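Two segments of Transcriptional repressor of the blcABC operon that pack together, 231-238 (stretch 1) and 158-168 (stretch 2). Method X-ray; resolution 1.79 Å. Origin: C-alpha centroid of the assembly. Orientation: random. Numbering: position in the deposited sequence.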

ATOM      1  N   ALA B 231       5.649 -11.058   1.350  1.00 29.19           N
ATOM      2  CA  ALA B 231       6.529 -11.665   2.343  1.00 26.17           C
ATOM      3  C   ALA B 231       5.782 -12.682   3.202  1.00 25.91           C
ATOM      4  O   ALA B 231       4.611 -12.489   3.509  1.00 22.52           O
ATOM      5  CB  ALA B 231       7.132 -10.596   3.217  1.00 33.92           C
ATOM      6  N   ALA B 232       6.464 -13.757   3.589  1.00 23.16           N
ATOM      7  CA  ALA B 232       5.890 -14.730   4.511  1.00 29.34           C
ATOM      8  C   ALA B 232       5.746 -14.094   5.884  1.00 28.09           C
ATOM      9  O   ALA B 232       6.736 -13.810   6.548  1.00 41.00           O
ATOM     10  CB  ALA B 232       6.757 -15.955   4.589  1.00 32.41           C
ATOM     11  N   SER B 233       4.510 -13.867   6.309  1.00 23.82           N
ATOM     12  CA  SER B 233       4.261 -13.128   7.543  1.00 29.02           C
ATOM     13  C   SER B 233       3.885 -14.035   8.699  1.00 23.85           C
ATOM     14  O   SER B 233       4.016 -13.652   9.864  1.00 21.06           O
ATOM     15  CB  SER B 233       3.161 -12.084   7.328  1.00 34.44           C
ATOM     16  OG  SER B 233       1.937 -12.693   6.948  1.00 41.65           O
ATOM     17  N   ALA B 234       3.388 -15.224   8.378  1.00 15.37           N
ATOM     18  CA  ALA B 234       2.946 -16.150   9.408  1.00 10.98           C
ATOM     19  C   ALA B 234       3.007 -17.567   8.865  1.00 14.73           C
ATOM     20  O   ALA B 234       3.192 -17.766   7.674  1.00 16.14           O
ATOM     21  CB  ALA B 234       1.520 -15.812   9.860  1.00 13.33           C
ATOM     22  N   GLY B 235       2.856 -18.540   9.753  1.00 11.84           N
ATOM     23  CA  GLY B 235       2.821 -19.940   9.355  1.00  8.45           C
ATOM     24  C   GLY B 235       1.564 -20.587   9.904  1.00 14.89           C
ATOM     25  O   GLY B 235       1.062 -20.203  10.962  1.00 12.64           O
ATOM     26  N   ILE B 236       1.038 -21.559   9.177  1.00  8.43           N
ATOM     27  CA  ILE B 236      -0.066 -22.357   9.671  1.00 10.44           C
ATOM     28  C   ILE B 236       0.367 -23.821   9.666  1.00 11.62           C
ATOM     29  O   ILE B 236       1.089 -24.252   8.751  1.00 12.53           O
ATOM     30  CB  ILE B 236      -1.343 -22.145   8.836  1.00 12.07           C
ATOM     31  CG1 ILE B 236      -2.499 -22.954   9.400  1.00 16.01           C
ATOM     32  CG2 ILE B 236      -1.144 -22.529   7.362  1.00 13.07           C
ATOM     33  CD1 ILE B 236      -3.822 -22.699   8.648  1.00 27.87           C
ATOM     34  N   ALA B 237      -0.041 -24.581  10.678  1.00  7.46           N
ATOM     35  CA  ALA B 237       0.307 -26.008  10.696  1.00  8.27           C
ATOM     36  C   ALA B 237      -0.845 -26.840  11.212  1.00 12.29           C
ATOM     37  O   ALA B 237      -1.654 -26.374  12.000  1.00 12.13           O
ATOM     38  CB  ALA B 237       1.555 -26.250  11.569  1.00 14.77           C
ATOM     39  N   ILE B 238      -0.899 -28.088  10.785  1.00  9.25           N
ATOM     40  CA  ILE B 238      -1.785 -29.026  11.441  1.00 13.90           C
ATOM     41  C   ILE B 238      -0.911 -30.028  12.173  1.00 13.59           C
ATOM     42  O   ILE B 238       0.209 -30.317  11.746  1.00 14.71           O
ATOM     43  CB  ILE B 238      -2.725 -29.730  10.454  1.00 20.27           C
ATOM     44  CG1 ILE B 238      -1.924 -30.494   9.404  1.00 19.53           C
ATOM     45  CG2 ILE B 238      -3.654 -28.707   9.779  1.00 18.48           C
ATOM     46  CD1 ILE B 238      -2.799 -31.090   8.298  1.00 29.46           C
TER
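Stretch 2 (158-168) TATGKILLSDL

Stretch 2 is mainly a helix laid across one face of the strand in stretch 1. The strand runs from Ala232 to Ile238 and continues later in the chain. The helix begins at Ala159 and runs through Leu164, and its N-to-C direction makes an angle of 142° with that of the strand. The two elements are therefore closer to antiparallel than to perpendicular. Their axes approach to 7.4 Å. The segments belong to one chain but are far apart in sequence, so this is a tertiary contact. It buries 309 Å², both sides summed.

The helix begins after Thr158, which holds the N-cap position. Thr158 adopts the p rotamer, and its OG1 accepts from Gly161 N at 2.9 Å. This capping bond serves an amide in the first turn that has no helical carbonyl before it to bond to. Backbone bonds of the i to i+4 kind then carry the helix forward: Lys162 N to Thr158 O is 2.9 Å, Ile163 N to Ala159 O is 3.1 Å, Leu164 N to Thr160 O is 2.9 Å and Leu165 N to Gly161 O is 2.8 Å. Ser166 OG donates to Ile163 O at 2.7 Å. A type I turn from Leu165 to Leu168 follows, with Leu168 N bonded to Leu165 O at 3.0 Å.

The nearest CA atoms across the stretches are those of Gly235 and Thr160, 4.8 Å apart. Gly235 has no side chain, and this leaves room for the helix. A CB built there would point toward the helix and lie 2.7 Å from Thr160 CB, a clash. Thr160 CG2 instead lies over the strand backbone, 3.5 Å from Gly235 C and 3.7 Å from Ile236 C. The OG1 of Thr160 is hydrogen-bonded elsewhere in the structure.

Apolar packing extends along the strand from this point. From Ala234 on the side chains alternate: Ala234, Ile236 and Ile238 point away and Ala237 toward. The pattern breaks at Ser233, whose psi is -23°, so Ser233 and Ala234 both point away and Ala232 points toward the helix. Ala237 CB meets Thr160 CG2 at 3.7 Å and Ala159 CB at 4.2 Å. Leu164, one turn after Thr160, covers the earlier part of the strand. Its side chain is in the mt rotamer. Leu164 CD1 is 4.0 Å from Gly235 N, and Leu164 CD2 is 4.1 Å from Ala232 CB. Leu164 has the largest area covered by the strand segment of any residue in stretch 2, with Thr160 next.

Contacts between polar and apolar atoms complete the interface. Ala234 points its CB away, yet its backbone O lies 3.3 Å from Leu164 CD2. Beyond the helical residues, Asp167 turns toward the strand, and its OD1 comes within 3.4 Å of Ala232 CB. No hydrogen bonds link the two stretches. The association rests on van der Waals packing between small residues, Thr160 and Leu164.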

ATOM      1  N   THR B 158       9.958 -26.761  14.407  1.00 15.91           N
ATOM      2  CA  THR B 158       8.508 -26.800  14.171  1.00 13.86           C
ATOM      3  C   THR B 158       8.180 -26.768  12.680  1.00  8.86           C
ATOM      4  O   THR B 158       8.999 -26.328  11.875  1.00 12.13           O
ATOM      5  CB  THR B 158       7.795 -25.591  14.841  1.00 19.67           C
ATOM      6  OG1 THR B 158       8.293 -24.378  14.275  1.00 23.24           O
ATOM      7  CG2 THR B 158       8.058 -25.544  16.345  1.00 19.01           C
ATOM      8  N   ALA B 159       6.976 -27.203  12.298  1.00 10.22           N
ATOM      9  CA  ALA B 159       6.607 -27.158  10.883  1.00 10.95           C
ATOM     10  C   ALA B 159       6.473 -25.710  10.408  1.00 12.00           C
ATOM     11  O   ALA B 159       6.978 -25.367   9.348  1.00 10.60           O
ATOM     12  CB  ALA B 159       5.300 -27.930  10.625  1.00 13.75           C
ATOM     13  N   THR B 160       5.808 -24.853  11.187  1.00 10.48           N
ATOM     14  CA  THR B 160       5.731 -23.443  10.778  1.00  9.38           C
ATOM     15  C   THR B 160       7.099 -22.793  10.747  1.00 12.99           C
ATOM     16  O   THR B 160       7.354 -21.952   9.886  1.00 15.20           O
ATOM     17  CB  THR B 160       4.838 -22.566  11.686  1.00 11.62           C
ATOM     18  OG1 THR B 160       5.316 -22.615  13.031  1.00 12.81           O
ATOM     19  CG2 THR B 160       3.376 -23.025  11.646  1.00 11.95           C
ATOM     20  N   GLY B 161       7.955 -23.175  11.699  1.00 10.10           N
ATOM     21  CA  GLY B 161       9.313 -22.656  11.782  1.00 10.03           C
ATOM     22  C   GLY B 161      10.117 -22.983  10.529  1.00 14.81           C
ATOM     23  O   GLY B 161      10.754 -22.114   9.956  1.00 13.72           O
ATOM     24  N   LYS B 162      10.085 -24.240  10.097  1.00 12.00           N
ATOM     25  CA  LYS B 162      10.763 -24.630   8.858  1.00  9.94           C
ATOM     26  C   LYS B 162      10.248 -23.853   7.645  1.00 11.95           C
ATOM     27  O   LYS B 162      11.028 -23.394   6.815  1.00 12.96           O
ATOM     28  CB  LYS B 162      10.631 -26.138   8.616  1.00 10.82           C
ATOM     29  CG  LYS B 162      11.332 -27.012   9.660  1.00 14.53           C
ATOM     30  CD  LYS B 162      10.983 -28.494   9.445  1.00 15.13           C
ATOM     31  CE  LYS B 162      11.269 -29.325  10.708  1.00 18.53           C
ATOM     32  NZ  LYS B 162      12.736 -29.357  10.958  1.00 19.99           N
ATOM     33  N   ILE B 163       8.933 -23.722   7.517  1.00 11.71           N
ATOM     34  CA  ILE B 163       8.415 -23.012   6.354  1.00 16.53           C
ATOM     35  C   ILE B 163       8.820 -21.528   6.397  1.00 11.67           C
ATOM     36  O   ILE B 163       9.219 -20.976   5.373  1.00 18.72           O
ATOM     37  CB  ILE B 163       6.882 -23.225   6.115  1.00 25.12           C
ATOM     38  CG1 ILE B 163       6.484 -22.789   4.696  1.00 30.05           C
ATOM     39  CG2 ILE B 163       6.066 -22.458   7.108  1.00 23.00           C
ATOM     40  CD1 ILE B 163       6.655 -23.830   3.637  1.00 26.49           C
ATOM     41  N   LEU B 164       8.746 -20.899   7.561  1.00 13.93           N
ATOM     42  CA  LEU B 164       9.148 -19.495   7.673  1.00 12.09           C
ATOM     43  C   LEU B 164      10.657 -19.308   7.464  1.00 20.48           C
ATOM     44  O   LEU B 164      11.087 -18.340   6.838  1.00 20.99           O
ATOM     45  CB  LEU B 164       8.676 -18.874   8.995  1.00 11.17           C
ATOM     46  CG  LEU B 164       7.145 -18.881   9.161  1.00 19.81           C
ATOM     47  CD1 LEU B 164       6.736 -18.454  10.556  1.00 23.37           C
ATOM     48  CD2 LEU B 164       6.496 -17.980   8.101  1.00 25.79           C
ATOM     49  N   LEU B 165      11.460 -20.244   7.956  1.00 14.14           N
ATOM     50  CA  LEU B 165      12.912 -20.178   7.750  1.00 12.76           C
ATOM     51  C   LEU B 165      13.295 -20.464   6.294  1.00 15.18           C
ATOM     52  O   LEU B 165      14.374 -20.077   5.837  1.00 15.95           O
ATOM     53  CB  LEU B 165      13.630 -21.179   8.671  1.00 15.38           C
ATOM     54  CG  LEU B 165      13.672 -20.821  10.158  1.00 14.64           C
ATOM     55  CD1 LEU B 165      14.320 -21.946  10.959  1.00 15.55           C
ATOM     56  CD2 LEU B 165      14.420 -19.496  10.402  1.00 18.32           C
ATOM     57  N   SER B 166      12.422 -21.143   5.555  1.00 17.85           N
ATOM     58  CA  SER B 166      12.765 -21.509   4.187  1.00 19.62           C
ATOM     59  C   SER B 166      12.822 -20.281   3.272  1.00 18.91           C
ATOM     60  O   SER B 166      13.344 -20.362   2.173  1.00 19.66           O
ATOM     61  CB  SER B 166      11.818 -22.586   3.628  1.00 16.43           C
ATOM     62  OG  SER B 166      10.560 -22.042   3.288  1.00 21.32           O
ATOM     63  N   ASP B 167      12.337 -19.151   3.711  1.00 17.16           N
ATOM     64  CA  ASP B 167      12.487 -17.985   2.898  1.00 25.69           C
ATOM     65  C   ASP B 167      13.756 -17.215   3.150  1.00 26.50           C
ATOM     66  O   ASP B 167      13.975 -16.262   2.515  1.00 33.43           O
ATOM     67  CB  ASP B 167      11.306 -17.071   3.010  1.00 38.44           C
ATOM     68  CG  ASP B 167      10.771 -17.023   4.368  1.00 54.79           C
ATOM     69  OD1 ASP B 167       9.749 -17.654   4.605  1.00 57.74           O
ATOM     70  OD2 ASP B 167      11.372 -16.388   5.224  1.00 57.59           O
ATOM     71  N   LEU B 168      14.545 -17.635   4.115  1.00 20.99           N
ATOM     72  CA  LEU B 168      15.834 -17.008   4.408  1.00 17.79           C
ATOM     73  C   LEU B 168      16.964 -17.594   3.564  1.00 26.23           C
ATOM     74  O   LEU B 168      16.958 -18.786   3.243  1.00 24.82           O
ATOM     75  CB  LEU B 168      16.174 -17.177   5.886  1.00 17.21           C
ATOM     76  CG  LEU B 168      15.420 -16.257   6.846  1.00 22.78           C
ATOM     77  CD1 LEU B 168      13.924 -16.324   6.626  1.00 38.94           C
ATOM     78  CD2 LEU B 168      15.774 -16.597   8.282  1.00 29.35           C
TER